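MdbA protein (Corynebacterium matruchotii ATCC 14266, PDB 6BO0) probably catalyses disulfide-bond formation in exported proteins, as a thiol-disulfide oxidoreductase of the DsbA family with a thioredoxin fold. Local coordinates at residues S26-V31 with V72-R77. Where two conformers were deposited one is given. Residues are numbered along the deposited sequence.
Sequences SAVQLV and VKVNIR
Four main-chain hydrogen bonds join strands 27-31 and 72-77, which run antiparallel with their axes at 156° and 4.4 Å apart at closest approach. V28 N donates to I76 O (2.9 Å) and I76 N to V28 O (2.8 Å); likewise L30 N reaches V74 O (2.8 Å) and V74 N reaches L30 O (2.9 Å). Between these hydrogen-bonded pairs lies the non-hydrogen-bonded pair Q29-N75, its CA atoms 4.5 Å apart, where Q29 CA approaches V74 O (3.3 Å) and N75 CA approaches V28 O (3.4 Å) in CA-H...O contacts. Waters bridge the strands as well: one, beyond the last pair, donates to S26 O and I76 O (both 2.8 Å); a second accepts from S26 N and R77 NH1 (both 3.0 Å); a third, over the Q29-N75 pair, accepts from Q29 NE2 and donates to N75 OD1 (both 2.7 Å).

Q29 and N75 put polar side chains on one face. An amide at N75 (chi1 m) can serve both this water and D42, while R77, with chi1 m, chi2 and chi3 t and chi4 near -78°, forms a salt bridge with D42, and its NH1 shares N165 with S26 OG. Small A27 lets its CB lie over one face of the guanidinium, 3.8 Å from R77 NH1. The V28, L30, V74 and I76 face is apolar, as beta-branched and leucine side chains suit a buried strand: V28 CB meets I76 CB at 4.2 Å, and L30 (m,t) brings CD1 within 4.3 Å of I76 CG1.

Helix 51-68, through I67, covers L30 and V74; Y109 of helix 106-118 covers V28 and I76. In this thioredoxin-fold sheet, strand 20-24 flanks 27-31, and the parallel strand 39-45 flanks 72-77.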
ATOM      1  N   SER A  26       6.100  -5.338  10.023  1.00 16.07           N
ATOM      2  CA  SER A  26       4.931  -4.512   9.755  1.00 14.77           C
ATOM      3  C   SER A  26       4.943  -3.961   8.314  1.00 13.05           C
ATOM      4  O   SER A  26       4.126  -3.113   7.983  1.00 13.25           O
ATOM      5  CB  SER A  26       4.828  -3.378  10.777  1.00 15.08           C
ATOM      6  OG  SER A  26       6.030  -2.608  10.821  1.00 14.85           O
ATOM      7  N   ALA A  27       5.839  -4.467   7.470  1.00 12.91           N
ATOM      8  CA  ALA A  27       5.933  -4.024   6.072  1.00 12.23           C
ATOM      9  C   ALA A  27       5.254  -4.978   5.116  1.00 12.50           C
ATOM     10  O   ALA A  27       5.289  -6.196   5.326  1.00 14.18           O
ATOM     11  CB  ALA A  27       7.393  -3.938   5.654  1.00 14.16           C
ATOM     12  N   VAL A  28       4.669  -4.427   4.057  1.00 11.61           N
ATOM     13  CA  VAL A  28       4.412  -5.182   2.856  1.00 11.97           C
ATOM     14  C   VAL A  28       5.648  -5.030   1.979  1.00 12.12           C
ATOM     15  O   VAL A  28       5.940  -3.926   1.497  1.00 12.94           O
ATOM     16  CB  VAL A  28       3.121  -4.718   2.131  1.00 12.60           C
ATOM     17  CG1 VAL A  28       2.996  -5.436   0.804  1.00 13.86           C
ATOM     18  CG2 VAL A  28       1.882  -4.928   2.992  1.00 13.38           C
ATOM     19  N   GLN A  29       6.391  -6.126   1.829  1.00 12.86           N
ATOM     20  CA  GLN A  29       7.665  -6.110   1.119  1.00 14.11           C
ATOM     21  C   GLN A  29       7.426  -6.522  -0.319  1.00 12.97           C
ATOM     22  O   GLN A  29       6.890  -7.605  -0.592  1.00 14.59           O
ATOM     23  CB  GLN A  29       8.628  -7.097   1.804  1.00 17.04           C
ATOM     24  CG  GLN A  29      10.003  -7.248   1.150  1.00 21.04           C
ATOM     25  CD  GLN A  29      10.686  -8.572   1.527  1.00 20.87           C
ATOM     26  OE1 GLN A  29      10.563  -9.589   0.821  1.00 25.22           O
ATOM     27  NE2 GLN A  29      11.338  -8.584   2.660  1.00 21.10           N
ATOM     28  N   LEU A  30       7.874  -5.663  -1.224  1.00 13.38           N
ATOM     29  CA  LEU A  30       7.836  -5.909  -2.647  1.00 13.53           C
ATOM     30  C   LEU A  30       9.265  -5.999  -3.148  1.00 14.33           C
ATOM     31  O   LEU A  30      10.045  -5.053  -3.040  1.00 14.51           O
ATOM     32  CB  LEU A  30       7.107  -4.775  -3.379  1.00 13.55           C
ATOM     33  CG  LEU A  30       5.733  -4.409  -2.792  1.00 14.36           C
ATOM     34  CD1 LEU A  30       5.155  -3.240  -3.591  1.00 15.27           C
ATOM     35  CD2 LEU A  30       4.768  -5.593  -2.825  1.00 15.25           C
ATOM     36  N   VAL A  31       9.605  -7.128  -3.735  1.00 15.21           N
ATOM     37  CA  VAL A  31      10.992  -7.393  -4.147  1.00 14.21           C
ATOM     38  C   VAL A  31      10.934  -8.463  -5.210  1.00 15.43           C
ATOM     39  O   VAL A  31      10.064  -9.336  -5.186  1.00 17.29           O
ATOM     40  CB  VAL A  31      11.909  -7.820  -2.976  1.00 17.12           C
ATOM     41  CG1 VAL A  31      11.651  -9.247  -2.530  1.00 21.26           C
ATOM     42  CG2 VAL A  31      13.363  -7.637  -3.347  1.00 18.62           C
ATOM     43  N   VAL A  72      15.642  -2.184  -6.006  1.00 14.92           N
ATOM     44  CA  VAL A  72      15.115  -1.836  -4.709  1.00 14.55           C
ATOM     45  C   VAL A  72      14.224  -2.952  -4.180  1.00 13.97           C
ATOM     46  O   VAL A  72      13.624  -3.726  -4.950  1.00 15.82           O
ATOM     47  CB  VAL A  72      14.252  -0.534  -4.731  1.00 14.63           C
ATOM     48  CG1 VAL A  72      15.086   0.659  -5.171  1.00 14.73           C
ATOM     49  CG2 VAL A  72      13.014  -0.666  -5.608  1.00 16.02           C
ATOM     50  N   LYS A  73      14.189  -3.012  -2.849  1.00 13.86           N
ATOM     51  CA  LYS A  73      13.205  -3.763  -2.087  0.60 14.79           C
ATOM     52  C   LYS A  73      12.359  -2.676  -1.435  1.00 13.88           C
ATOM     53  O   LYS A  73      12.870  -1.884  -0.640  1.00 14.97           O
ATOM     54  CB  LYS A  73      13.898  -4.602  -1.002  0.60 15.89           C
ATOM     55  CG  LYS A  73      12.967  -5.241   0.018  0.60 18.47           C
ATOM     56  CD  LYS A  73      13.713  -5.973   1.115  0.60 21.64           C
ATOM     57  CE  LYS A  73      14.100  -7.368   0.675  0.60 27.65           C
ATOM     58  NZ  LYS A  73      14.830  -8.096   1.751  0.60 32.71           N
ATOM     59  N   VAL A  74      11.061  -2.634  -1.761  1.00 12.98           N
ATOM     60  CA  VAL A  74      10.174  -1.605  -1.225  1.00 12.41           C
ATOM     61  C   VAL A  74       9.365  -2.186  -0.078  1.00 12.11           C
ATOM     62  O   VAL A  74       8.708  -3.233  -0.229  1.00 14.35           O
ATOM     63  CB  VAL A  74       9.249  -1.028  -2.314  1.00 12.34           C
ATOM     64  CG1 VAL A  74       8.113  -0.210  -1.713  1.00 14.34           C
ATOM     65  CG2 VAL A  74      10.024  -0.182  -3.304  1.00 14.61           C
ATOM     66  N   ASN A  75       9.421  -1.503   1.050  1.00 11.98           N
ATOM     67  CA  ASN A  75       8.550  -1.796   2.192  1.00 11.98           C
ATOM     68  C   ASN A  75       7.451  -0.751   2.251  1.00 11.27           C
ATOM     69  O   ASN A  75       7.697   0.408   2.619  1.00 12.31           O
ATOM     70  CB  ASN A  75       9.367  -1.732   3.471  1.00 12.88           C
ATOM     71  CG  ASN A  75      10.352  -2.862   3.607  1.00 12.96           C
ATOM     72  OD1 ASN A  75      10.107  -3.984   3.191  1.00 15.32           O
ATOM     73  ND2 ASN A  75      11.469  -2.571   4.259  1.00 14.20           N
ATOM     74  N   ILE A  76       6.233  -1.152   1.910  1.00 11.26           N
ATOM     75  CA  ILE A  76       5.060  -0.307   2.103  1.00 10.62           C
ATOM     76  C   ILE A  76       4.679  -0.430   3.568  1.00 10.86           C
ATOM     77  O   ILE A  76       4.353  -1.522   4.043  1.00 11.90           O
ATOM     78  CB  ILE A  76       3.893  -0.715   1.180  1.00 11.10           C
ATOM     79  CG1 ILE A  76       4.291  -0.655  -0.299  1.00 12.65           C
ATOM     80  CG2 ILE A  76       2.666   0.135   1.502  1.00 12.10           C
ATOM     81  CD1 ILE A  76       4.638   0.707  -0.829  1.00 13.43           C
ATOM     82  N   ARG A  77       4.740   0.699   4.269  1.00 10.88           N
ATOM     83  CA  ARG A  77       4.500   0.775   5.704  1.00 10.85           C
ATOM     84  C   ARG A  77       3.258   1.625   5.960  1.00 10.46           C
ATOM     85  O   ARG A  77       3.309   2.829   6.119  1.00 11.37           O
ATOM     86  CB  ARG A  77       5.749   1.319   6.398  1.00 11.13           C
ATOM     87  CG  ARG A  77       6.907   0.344   6.331  1.00 11.80           C
ATOM     88  CD  ARG A  77       8.075   0.755   7.197  1.00 12.26           C
ATOM     89  NE  ARG A  77       9.179  -0.211   7.164  1.00 12.92           N
ATOM     90  CZ  ARG A  77       9.206  -1.352   7.815  1.00 13.34           C
ATOM     91  NH1 ARG A  77       8.190  -1.704   8.596  1.00 13.72           N
ATOM     92  NH2 ARG A  77      10.255  -2.149   7.706  1.00 15.45           N
TER
HETATM   93  O   HOH W   1       2.409  -2.155   5.943  1.00 11.73           O
HETATM   94  O   HOH W   2       8.906  -4.320   9.863  1.00 23.36           O
HETATM   95  O   HOH W   3      11.508  -6.194   4.006  1.00 23.77           O